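Local coordinates for initiator protein NS1 (Murine minute virus, PDB 4R94) that nicks and unwinds DNA to initiate and direct viral DNA replication, this chain being its N-terminal, origin-binding nickase domain, at residues 113-119 with 227-233; 25-31 with 126-132; 63-67 with 88-92. All blocks are in the same frame, centred on the assembly; numbering follows the deposited sequence.

Interaction 1: 113-119 with 227-233; sequences NWFVQHE and YFLSSDS. With MG (magnesium ion), chain B.
Strands 113-119 and 227-232 pair antiparallel, with their axes 4.5 Å apart at 162°. Val116 and Ser231 form a hydrogen-bonded pair: Val116 N to Ser231 O is 2.8 Å, and Ser231 N to Val116 O is 2.9 Å. Phe115 faces Asp232 and Gln117 faces Ser230 in non-hydrogen-bonded pairs. A classic beta bulge follows. Phe228 has phi/psi of -92/-48, and it shares His118 with Leu229: Phe228 N to His118 O is 2.8 Å, and His118 N to Leu229 O is 2.9 Å. Glu119 thus comes opposite Tyr227. At the other end Ser233 N reaches Trp114 O at 2.9 Å, and Trp114 N reaches Ser233 OG (chi1 p) at 3.0 Å. Trp114 takes chi1 p, and Ser233 CB sits 3.5 Å from the centroid of its five-membered ring, a CH-pi contact. Phe115, Gln117, Glu119, Tyr227, Ser230 and Asp232 share the metal-binding face of the central sheet of this HUH-type nickase. There Glu119 (m, t) binds Mg2+ through OE1 at 2.1 Å. His127, His129 and three waters complete the site. Glu119 OE2 accepts Gln117 NE2 at 2.9 Å and forms a salt bridge with Lys214. Gln117 is extended (t, t), and its OE1 takes a very short 2.5 Å bond from Ser230 OG (chi1 m). Val116 (t), His118 (m), Leu229 (t) and Ser231 (p) point to the other face, beside helix 81-104. His118 NE2 bonds to Asp91, His118 ND1 to Trp126, and Ser231 OG to Lys95.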
loop_
_atom_site.group_PDB
_atom_site.type_symbol
_atom_site.label_atom_id
_atom_site.label_comp_id
_atom_site.label_asym_id
_atom_site.label_seq_id
_atom_site.Cartn_x
_atom_site.Cartn_y
_atom_site.Cartn_z
ATOM N N ASN A 113 -12.825 -1.026 -6.691
ATOM C CA ASN A 113 -12.568 0.025 -5.726
ATOM C C ASN A 113 -11.295 -0.327 -4.976
ATOM O O ASN A 113 -11.157 -1.458 -4.495
ATOM C CB ASN A 113 -13.740 0.177 -4.755
ATOM C CG ASN A 113 -15.015 0.603 -5.454
ATOM O OD1 ASN A 113 -15.003 1.494 -6.300
ATOM N ND2 ASN A 113 -16.113 -0.048 -5.122
ATOM N N TRP A 114 -10.350 0.603 -4.907
ATOM C CA TRP A 114 -9.192 0.333 -4.073
ATOM C C TRP A 114 -8.681 1.572 -3.364
ATOM O O TRP A 114 -8.951 2.706 -3.751
ATOM C CB TRP A 114 -8.055 -0.351 -4.873
ATOM C CG TRP A 114 -7.558 0.369 -6.112
ATOM C CD1 TRP A 114 -7.875 0.080 -7.410
ATOM C CD2 TRP A 114 -6.659 1.478 -6.158
ATOM N NE1 TRP A 114 -7.239 0.949 -8.257
ATOM C CE2 TRP A 114 -6.478 1.819 -7.511
ATOM C CE3 TRP A 114 -5.982 2.222 -5.179
ATOM C CZ2 TRP A 114 -5.663 2.875 -7.914
ATOM C CZ3 TRP A 114 -5.179 3.258 -5.571
ATOM C CH2 TRP A 114 -5.013 3.579 -6.936
ATOM N N PHE A 115 -7.927 1.319 -2.302
ATOM C CA PHE A 115 -7.345 2.356 -1.475
ATOM C C PHE A 115 -6.000 1.853 -1.003
ATOM O O PHE A 115 -5.888 0.703 -0.582
ATOM C CB PHE A 115 -8.254 2.662 -0.262
ATOM C CG PHE A 115 -7.645 3.604 0.746
ATOM C CD1 PHE A 115 -7.716 4.982 0.569
ATOM C CD2 PHE A 115 -7.018 3.109 1.879
ATOM C CE1 PHE A 115 -7.158 5.852 1.493
ATOM C CE2 PHE A 115 -6.454 3.976 2.818
ATOM C CZ PHE A 115 -6.520 5.350 2.619
ATOM N N VAL A 116 -4.996 2.715 -1.064
ATOM C CA VAL A 116 -3.640 2.363 -0.690
ATOM C C VAL A 116 -3.135 3.353 0.354
ATOM O O VAL A 116 -3.328 4.561 0.189
ATOM C CB VAL A 116 -2.752 2.378 -1.964
ATOM C CG1 VAL A 116 -1.270 2.409 -1.628
ATOM C CG2 VAL A 116 -3.119 1.190 -2.864
ATOM N N GLN A 117 -2.532 2.880 1.449
ATOM C CA GLN A 117 -1.934 3.801 2.423
ATOM C C GLN A 117 -0.620 3.277 2.989
ATOM O O GLN A 117 -0.561 2.200 3.619
ATOM C CB GLN A 117 -2.894 4.097 3.580
ATOM C CG GLN A 117 -2.270 5.021 4.625
ATOM C CD GLN A 117 -3.330 5.828 5.362
ATOM O OE1 GLN A 117 -4.072 6.591 4.743
ATOM N NE2 GLN A 117 -3.387 5.683 6.683
ATOM N N HIS A 118 0.433 4.048 2.761
ATOM C CA HIS A 118 1.757 3.729 3.287
ATOM C C HIS A 118 1.901 4.256 4.693
ATOM O O HIS A 118 1.594 5.423 4.946
ATOM C CB HIS A 118 2.859 4.341 2.435
ATOM C CG HIS A 118 2.873 3.838 1.025
ATOM N ND1 HIS A 118 3.715 2.839 0.609
ATOM C CD2 HIS A 118 2.126 4.196 -0.045
ATOM C CE1 HIS A 118 3.508 2.614 -0.683
ATOM N NE2 HIS A 118 2.541 3.415 -1.094
ATOM N N GLU A 119 2.404 3.405 5.576
ATOM C CA GLU A 119 2.547 3.722 6.993
ATOM C C GLU A 119 3.891 3.270 7.566
ATOM O O GLU A 119 4.669 2.551 6.924
ATOM C CB GLU A 119 1.415 3.080 7.807
ATOM C CG GLU A 119 0.021 3.530 7.391
ATOM C CD GLU A 119 -1.083 2.974 8.276
ATOM O OE1 GLU A 119 -0.862 1.962 8.986
ATOM O OE2 GLU A 119 -2.183 3.549 8.227
ATOM N N TYR A 227 1.305 7.963 8.803
ATOM C CA TYR A 227 1.181 7.605 7.384
ATOM C C TYR A 227 2.062 8.515 6.531
ATOM O O TYR A 227 2.313 9.683 6.869
ATOM C CB TYR A 227 -0.287 7.687 6.913
ATOM C CG TYR A 227 -0.784 9.110 6.666
ATOM C CD1 TYR A 227 -1.253 9.897 7.717
ATOM C CD2 TYR A 227 -0.779 9.663 5.387
ATOM C CE1 TYR A 227 -1.686 11.194 7.501
ATOM C CE2 TYR A 227 -1.226 10.953 5.157
ATOM C CZ TYR A 227 -1.672 11.718 6.223
ATOM O OH TYR A 227 -2.104 13.012 6.015
ATOM N N PHE A 228 2.532 7.969 5.416
ATOM C CA PHE A 228 3.308 8.728 4.439
ATOM C C PHE A 228 2.442 9.347 3.349
ATOM O O PHE A 228 2.578 10.515 3.012
ATOM C CB PHE A 228 4.336 7.842 3.740
ATOM C CG PHE A 228 5.490 7.400 4.600
ATOM C CD1 PHE A 228 6.555 8.255 4.860
ATOM C CD2 PHE A 228 5.549 6.098 5.076
ATOM C CE1 PHE A 228 7.641 7.822 5.618
ATOM C CE2 PHE A 228 6.613 5.659 5.836
ATOM C CZ PHE A 228 7.670 6.525 6.110
ATOM N N LEU A 229 1.566 8.527 2.788
ATOM C CA LEU A 229 1.021 8.756 1.463
ATOM C C LEU A 229 -0.184 7.844 1.307
ATOM O O LEU A 229 -0.126 6.682 1.725
ATOM C CB LEU A 229 2.090 8.427 0.389
ATOM C CG LEU A 229 1.798 8.629 -1.093
ATOM C CD1 LEU A 229 1.960 10.101 -1.430
ATOM C CD2 LEU A 229 2.740 7.793 -1.959
ATOM N N SER A 230 -1.267 8.352 0.723
ATOM C CA SER A 230 -2.433 7.527 0.431
ATOM C C SER A 230 -2.929 7.786 -0.972
ATOM O O SER A 230 -2.628 8.830 -1.561
ATOM C CB SER A 230 -3.570 7.788 1.426
ATOM O OG SER A 230 -3.088 7.717 2.747
ATOM N N SER A 231 -3.699 6.848 -1.506
ATOM C CA SER A 231 -4.329 7.046 -2.810
ATOM C C SER A 231 -5.503 6.110 -2.986
ATOM O O SER A 231 -5.616 5.099 -2.298
ATOM C CB SER A 231 -3.336 6.817 -3.945
ATOM O OG SER A 231 -2.729 5.535 -3.852
ATOM N N ASP A 232 -6.379 6.415 -3.931
ATOM C CA ASP A 232 -7.490 5.516 -4.156
ATOM C C ASP A 232 -7.886 5.510 -5.622
ATOM O O ASP A 232 -7.397 6.321 -6.416
ATOM C CB ASP A 232 -8.680 5.906 -3.266
ATOM C CG ASP A 232 -9.152 7.322 -3.515
ATOM O OD1 ASP A 232 -9.646 7.585 -4.631
ATOM O OD2 ASP A 232 -9.035 8.159 -2.598
ATOM N N SER A 233 -8.774 4.586 -5.961
ATOM C CA SER A 233 -9.121 4.314 -7.359
ATOM C C SER A 233 -9.904 5.468 -7.994
ATOM O O SER A 233 -10.053 5.520 -9.223
ATOM C CB SER A 233 -9.919 3.008 -7.448
ATOM O OG SER A 233 -10.999 3.006 -6.524
HETATM MG MG MG B . -0.588 0.006 9.612
HETATM O O HOH W 1 -13.247 3.242 -7.755
HETATM O O HOH W 2 -0.451 -1.934 10.439
HETATM O O HOH W 3 0.505 0.969 11.186
HETATM O O HOH W 4 -2.341 0.112 10.672
#

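Interaction 2: 25-31 with 126-132; sequences VFSFVFK and WHCHVLI. With MG (magnesium ion), chain B.
This is an antiparallel strand pairing in the buried central sheet of the nickase domain. Both strands are interior: 24-31 also pairs with 183-185, and 125-134 with 112-121. The axes of 25-31 and 126-132 approach to 4.6 Å at 156°. Phe26-Ile132, Phe28-Val130 and Phe30-Cys128 are hydrogen-bonded pairs. Phe28 N to Val130 O is 2.8 Å, and Val130 N to Phe28 O is 2.9 Å. Ser27-Leu131 and Val29-His129 are non-hydrogen-bonded pairs. Phe26, Phe28 and Phe30, all chi1 m, share the face under helix 142-160 with Cys128, Val130 and Ile132. Phe28 CE2 meets Ile132 CG2 at 3.6 Å, and Phe30 CE1 meets Val130 CG2 at 3.6 Å. On the other face a water joins Ser27 OG, Phe28 O and His129 ND1. His127 (p) and His129 (m) bind Mg2+ through NE2, at 2.3 and 2.2 Å, together with Glu119. His127 ND1 is hydrogen-bonded to Gly125 O. His127-Cys128-His129 matches the HUH (RCR-2) motif, as in rolling-circle replication nickases.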
loop_
_atom_site.group_PDB
_atom_site.type_symbol
_atom_site.label_atom_id
_atom_site.label_comp_id
_atom_site.label_asym_id
_atom_site.label_seq_id
_atom_site.Cartn_x
_atom_site.Cartn_y
_atom_site.Cartn_z
ATOM N N VAL A 25 -14.607 -5.487 0.834
ATOM C CA VAL A 25 -13.313 -5.502 0.138
ATOM C C VAL A 25 -12.315 -6.348 0.922
ATOM O O VAL A 25 -12.449 -6.515 2.129
ATOM C CB VAL A 25 -12.714 -4.077 -0.055
ATOM C CG1 VAL A 25 -13.586 -3.212 -0.974
ATOM C CG2 VAL A 25 -12.497 -3.390 1.274
ATOM N N PHE A 26 -11.302 -6.869 0.238
ATOM C CA PHE A 26 -10.189 -7.511 0.920
ATOM C C PHE A 26 -9.300 -6.469 1.593
ATOM O O PHE A 26 -9.214 -5.322 1.150
ATOM C CB PHE A 26 -9.306 -8.304 -0.046
ATOM C CG PHE A 26 -9.996 -9.445 -0.751
ATOM C CD1 PHE A 26 -10.802 -10.338 -0.067
ATOM C CD2 PHE A 26 -9.781 -9.643 -2.106
ATOM C CE1 PHE A 26 -11.408 -11.402 -0.742
ATOM C CE2 PHE A 26 -10.385 -10.693 -2.778
ATOM C CZ PHE A 26 -11.207 -11.570 -2.090
ATOM N N SER A 27 -8.599 -6.894 2.634
ATOM C CA SER A 27 -7.593 -6.070 3.278
ATOM C C SER A 27 -6.257 -6.784 3.204
ATOM O O SER A 27 -6.115 -7.908 3.700
ATOM C CB SER A 27 -7.983 -5.794 4.735
ATOM O OG SER A 27 -6.893 -5.226 5.458
ATOM N N PHE A 28 -5.295 -6.161 2.526
ATOM C CA PHE A 28 -3.931 -6.687 2.428
ATOM C C PHE A 28 -2.917 -5.743 3.062
ATOM O O PHE A 28 -3.146 -4.539 3.154
ATOM C CB PHE A 28 -3.503 -6.887 0.962
ATOM C CG PHE A 28 -4.358 -7.845 0.191
ATOM C CD1 PHE A 28 -4.184 -9.214 0.324
ATOM C CD2 PHE A 28 -5.316 -7.372 -0.698
ATOM C CE1 PHE A 28 -4.946 -10.094 -0.398
ATOM C CE2 PHE A 28 -6.097 -8.262 -1.434
ATOM C CZ PHE A 28 -5.922 -9.624 -1.258
ATOM N N VAL A 29 -1.785 -6.286 3.488
ATOM C CA VAL A 29 -0.628 -5.462 3.811
ATOM C C VAL A 29 0.567 -5.955 3.006
ATOM O O VAL A 29 0.875 -7.153 2.982
ATOM C CB VAL A 29 -0.292 -5.484 5.318
ATOM C CG1 VAL A 29 0.956 -4.684 5.591
ATOM C CG2 VAL A 29 -1.452 -4.905 6.112
ATOM N N PHE A 30 1.202 -5.020 2.303
ATOM C CA PHE A 30 2.444 -5.273 1.583
ATOM C C PHE A 30 3.566 -4.828 2.490
ATOM O O PHE A 30 3.535 -3.716 3.036
ATOM C CB PHE A 30 2.486 -4.507 0.258
ATOM C CG PHE A 30 1.593 -5.082 -0.830
ATOM C CD1 PHE A 30 0.208 -4.973 -0.753
ATOM C CD2 PHE A 30 2.159 -5.676 -1.952
ATOM C CE1 PHE A 30 -0.601 -5.480 -1.769
ATOM C CE2 PHE A 30 1.364 -6.178 -2.972
ATOM C CZ PHE A 30 -0.013 -6.085 -2.887
ATOM N N LYS A 31 4.560 -5.686 2.675
ATOM C CA LYS A 31 5.671 -5.291 3.543
ATOM C C LYS A 31 6.975 -5.883 3.075
ATOM O O LYS A 31 7.035 -6.561 2.056
ATOM C CB LYS A 31 5.392 -5.715 4.986
ATOM C CG LYS A 31 5.331 -7.204 5.165
ATOM C CD LYS A 31 4.813 -7.542 6.563
ATOM C CE LYS A 31 4.514 -9.015 6.698
ATOM N NZ LYS A 31 3.819 -9.290 8.002
ATOM N N TRP A 126 8.160 0.392 7.641
ATOM C CA TRP A 126 7.349 0.669 6.449
ATOM C C TRP A 126 6.460 -0.504 6.097
ATOM O O TRP A 126 6.896 -1.654 6.094
ATOM C CB TRP A 126 8.208 1.018 5.223
ATOM C CG TRP A 126 7.330 1.042 4.004
ATOM C CD1 TRP A 126 6.576 2.094 3.557
ATOM C CD2 TRP A 126 7.064 -0.054 3.120
ATOM N NE1 TRP A 126 5.873 1.721 2.432
ATOM C CE2 TRP A 126 6.147 0.406 2.150
ATOM C CE3 TRP A 126 7.528 -1.372 3.040
ATOM C CZ2 TRP A 126 5.663 -0.420 1.119
ATOM C CZ3 TRP A 126 7.054 -2.190 2.014
ATOM C CH2 TRP A 126 6.127 -1.707 1.072
ATOM N N HIS A 127 5.205 -0.200 5.782
ATOM C CA HIS A 127 4.300 -1.189 5.206
ATOM C C HIS A 127 3.218 -0.452 4.450
ATOM O O HIS A 127 3.068 0.758 4.599
ATOM C CB HIS A 127 3.696 -2.096 6.276
ATOM C CG HIS A 127 2.919 -1.371 7.324
ATOM N ND1 HIS A 127 3.517 -0.588 8.295
ATOM C CD2 HIS A 127 1.589 -1.317 7.562
ATOM C CE1 HIS A 127 2.583 -0.102 9.093
ATOM N NE2 HIS A 127 1.404 -0.517 8.665
ATOM N N CYS A 128 2.461 -1.178 3.638
ATOM C CA CYS A 128 1.460 -0.536 2.803
ATOM C C CYS A 128 0.145 -1.298 2.869
ATOM O O CYS A 128 0.063 -2.463 2.473
ATOM C CB CYS A 128 1.993 -0.425 1.362
ATOM S SG CYS A 128 0.876 0.465 0.285
ATOM N N HIS A 129 -0.874 -0.646 3.415
ATOM C CA HIS A 129 -2.216 -1.191 3.425
ATOM C C HIS A 129 -2.875 -1.057 2.065
ATOM O O HIS A 129 -2.801 -0.009 1.427
ATOM C CB HIS A 129 -3.068 -0.473 4.459
ATOM C CG HIS A 129 -2.627 -0.716 5.858
ATOM N ND1 HIS A 129 -3.142 -1.737 6.621
ATOM C CD2 HIS A 129 -1.727 -0.068 6.633
ATOM C CE1 HIS A 129 -2.586 -1.704 7.821
ATOM N NE2 HIS A 129 -1.719 -0.707 7.852
ATOM N N VAL A 130 -3.523 -2.126 1.638
ATOM C CA VAL A 130 -4.360 -2.094 0.448
ATOM C C VAL A 130 -5.746 -2.645 0.740
ATOM O O VAL A 130 -5.890 -3.780 1.201
ATOM C CB VAL A 130 -3.746 -2.901 -0.706
ATOM C CG1 VAL A 130 -4.672 -2.845 -1.940
ATOM C CG2 VAL A 130 -2.357 -2.396 -1.010
ATOM N N LEU A 131 -6.764 -1.845 0.446
ATOM C CA LEU A 131 -8.134 -2.347 0.421
ATOM C C LEU A 131 -8.531 -2.487 -1.034
ATOM O O LEU A 131 -8.328 -1.557 -1.810
ATOM C CB LEU A 131 -9.091 -1.389 1.141
ATOM C CG LEU A 131 -8.760 -1.050 2.597
ATOM C CD1 LEU A 131 -9.862 -0.138 3.173
ATOM C CD2 LEU A 131 -8.574 -2.315 3.436
ATOM N N ILE A 132 -9.091 -3.624 -1.423
ATOM C CA ILE A 132 -9.484 -3.782 -2.823
ATOM C C ILE A 132 -10.650 -4.753 -2.973
ATOM O O ILE A 132 -10.679 -5.821 -2.344
ATOM C CB ILE A 132 -8.281 -4.259 -3.697
ATOM C CG1 ILE A 132 -8.669 -4.337 -5.176
ATOM C CG2 ILE A 132 -7.733 -5.592 -3.198
ATOM C CD1 ILE A 132 -7.467 -4.429 -6.099
HETATM MG MG MG B . -0.588 0.006 9.612
HETATM O O HOH W 5 -4.924 -3.307 4.936
HETATM O O HOH W 2 -0.451 -1.934 10.439
HETATM O O HOH W 3 0.505 0.969 11.186
HETATM O O HOH W 4 -2.341 0.112 10.672
#

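Interaction 3: 63-67 with 88-92; sequences AETTW and FIFDS
Both segments are regular alpha-helix, and their axes come no closer than 10.0 Å, with N-to-C directions at 125°. Trp67 N bonds to Ala63 O at 2.9 Å, and Ser92 N to Phe88 O at 3.2 Å. The contact joins consecutive helices, 54-70 and 81-104, of the HUH-type nickase fold. They lie against the sheet face that carries His118 and Leu229, the face opposite the metal-binding Glu119. Their CA atoms come nearest at Ala63 and Phe88, 5.3 Å apart. Phe88 fills the gap. Its CA-to-CB bond points toward 63-67, with chi1 m and chi2 -22°. Its ring touches three residues of the other helix. Ala63 CB lies 4.0 Å from Phe88 CD1. Glu64 CA stands over the ring face in a CH-pi contact, 4.2 Å from the Phe88 centroid and 7° off the normal, and Glu64 CG comes to 3.6 Å from Phe88 CD2. One turn on, Trp67 CB lies 3.5 Å from Phe88 CZ. With chi1 t and chi2 -85°, the Trp67 indole turns its face to the edge of Phe88 in an offset edge-to-face pair. The centroids of the Phe88 ring and the Trp67 five-membered ring are 5.4 Å apart, with planes at 66°. Trp67 also makes a cation-pi contact with Lys216. Leu229 of the sheet touches Ala63, Trp67 and Asp91. Asp91 (chi1 t) sends its carboxylate to His118 and Lys95, and its OD2 passes 3.6 Å from Ala63 CB.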
loop_
_atom_site.group_PDB
_atom_site.type_symbol
_atom_site.label_atom_id
_atom_site.label_comp_id
_atom_site.label_asym_id
_atom_site.label_seq_id
_atom_site.Cartn_x
_atom_site.Cartn_y
_atom_site.Cartn_z
ATOM N N ALA A 63 2.844 8.836 -7.717
ATOM C CA ALA A 63 3.131 8.880 -6.277
ATOM C C ALA A 63 3.811 10.191 -5.881
ATOM O O ALA A 63 3.485 10.790 -4.853
ATOM C CB ALA A 63 4.007 7.686 -5.868
ATOM N N GLU A 64 4.778 10.610 -6.700
ATOM C CA GLU A 64 5.493 11.865 -6.491
ATOM C C GLU A 64 4.540 13.039 -6.444
ATOM O O GLU A 64 4.612 13.866 -5.547
ATOM C CB GLU A 64 6.529 12.080 -7.610
ATOM C CG GLU A 64 7.687 11.102 -7.566
ATOM C CD GLU A 64 8.462 11.053 -8.881
ATOM O OE1 GLU A 64 7.991 11.636 -9.879
ATOM O OE2 GLU A 64 9.519 10.402 -8.911
ATOM N N THR A 65 3.639 13.112 -7.413
ATOM C CA THR A 65 2.733 14.255 -7.488
ATOM C C THR A 65 1.684 14.199 -6.381
ATOM O O THR A 65 1.276 15.216 -5.863
ATOM C CB THR A 65 2.088 14.340 -8.881
ATOM O OG1 THR A 65 3.122 14.674 -9.819
ATOM C CG2 THR A 65 1.027 15.428 -8.944
ATOM N N THR A 66 1.288 12.996 -5.986
ATOM C CA THR A 66 0.394 12.846 -4.844
ATOM C C THR A 66 1.057 13.374 -3.575
ATOM O O THR A 66 0.425 14.095 -2.790
ATOM C CB THR A 66 -0.024 11.376 -4.667
ATOM O OG1 THR A 66 -0.849 10.992 -5.774
ATOM C CG2 THR A 66 -0.801 11.183 -3.372
ATOM N N TRP A 67 2.328 13.028 -3.377
ATOM C CA TRP A 67 3.087 13.576 -2.260
ATOM C C TRP A 67 3.157 15.097 -2.345
ATOM O O TRP A 67 2.905 15.805 -1.366
ATOM C CB TRP A 67 4.502 12.987 -2.211
ATOM C CG TRP A 67 5.359 13.597 -1.129
ATOM C CD1 TRP A 67 6.094 14.748 -1.220
ATOM C CD2 TRP A 67 5.558 13.102 0.207
ATOM N NE1 TRP A 67 6.736 14.997 -0.028
ATOM C CE2 TRP A 67 6.425 14.003 0.862
ATOM C CE3 TRP A 67 5.083 11.988 0.912
ATOM C CZ2 TRP A 67 6.838 13.822 2.185
ATOM C CZ3 TRP A 67 5.492 11.811 2.234
ATOM C CH2 TRP A 67 6.360 12.725 2.854
ATOM N N PHE A 88 7.884 6.109 -2.834
ATOM C CA PHE A 88 7.341 6.334 -4.178
ATOM C C PHE A 88 7.525 5.099 -5.059
ATOM O O PHE A 88 6.610 4.682 -5.779
ATOM C CB PHE A 88 8.004 7.535 -4.862
ATOM C CG PHE A 88 7.821 8.825 -4.126
ATOM C CD1 PHE A 88 6.770 8.984 -3.228
ATOM C CD2 PHE A 88 8.702 9.874 -4.327
ATOM C CE1 PHE A 88 6.606 10.175 -2.544
ATOM C CE2 PHE A 88 8.539 11.070 -3.647
ATOM C CZ PHE A 88 7.497 11.217 -2.759
ATOM N N ILE A 89 8.723 4.523 -5.005
ATOM C CA ILE A 89 8.983 3.281 -5.706
ATOM C C ILE A 89 8.033 2.182 -5.222
ATOM O O ILE A 89 7.437 1.505 -6.033
ATOM C CB ILE A 89 10.443 2.843 -5.538
ATOM C CG1 ILE A 89 11.343 3.815 -6.324
ATOM C CG2 ILE A 89 10.631 1.402 -6.020
ATOM C CD1 ILE A 89 12.826 3.633 -6.075
ATOM N N PHE A 90 7.881 2.007 -3.913
ATOM C CA PHE A 90 6.999 0.936 -3.442
ATOM C C PHE A 90 5.551 1.172 -3.879
ATOM O O PHE A 90 4.834 0.220 -4.185
ATOM C CB PHE A 90 7.071 0.793 -1.924
ATOM C CG PHE A 90 8.288 0.072 -1.428
ATOM C CD1 PHE A 90 8.911 -0.917 -2.194
ATOM C CD2 PHE A 90 8.807 0.369 -0.173
ATOM C CE1 PHE A 90 10.042 -1.590 -1.712
ATOM C CE2 PHE A 90 9.915 -0.314 0.310
ATOM C CZ PHE A 90 10.536 -1.285 -0.457
ATOM N N ASP A 91 5.121 2.433 -3.930
ATOM C CA ASP A 91 3.750 2.718 -4.378
ATOM C C ASP A 91 3.564 2.199 -5.793
ATOM O O ASP A 91 2.574 1.527 -6.090
ATOM C CB ASP A 91 3.442 4.216 -4.308
ATOM C CG ASP A 91 1.954 4.507 -4.365
ATOM O OD1 ASP A 91 1.223 4.033 -3.468
ATOM O OD2 ASP A 91 1.522 5.204 -5.316
ATOM N N SER A 92 4.551 2.452 -6.652
ATOM C CA SER A 92 4.457 1.954 -8.022
ATOM C C SER A 92 4.467 0.425 -8.074
ATOM O O SER A 92 3.717 -0.155 -8.852
ATOM C CB SER A 92 5.582 2.540 -8.923
ATOM O OG SER A 92 6.870 2.000 -8.648
#

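In the fold
All three contacts are buried. Interactions 1 and 2 belong to one antiparallel sheet, and adjacent strands 112-121 and 125-134 join them. Phe115 O to Leu131 N and Gln117 O to His129 N, both 2.9 Å, are probable hydrogen bonds between them. Each of these two strand contacts supplies part of the Mg2+ site: Glu119 from interaction 1, His127 and His129 from interaction 2. Interaction 3 lies across the sheet from the metal, with the Asp91 side chain about 14 Å from it. Backbone hydrogen bonds dominate the strand pairs, whereas aromatic and apolar contacts make the smaller helix contact. His118 NE2 to Asp91 OD1, 2.8 Å, links interactions 1 and 3. Trp126 packing on Phe90 links 2 and 3.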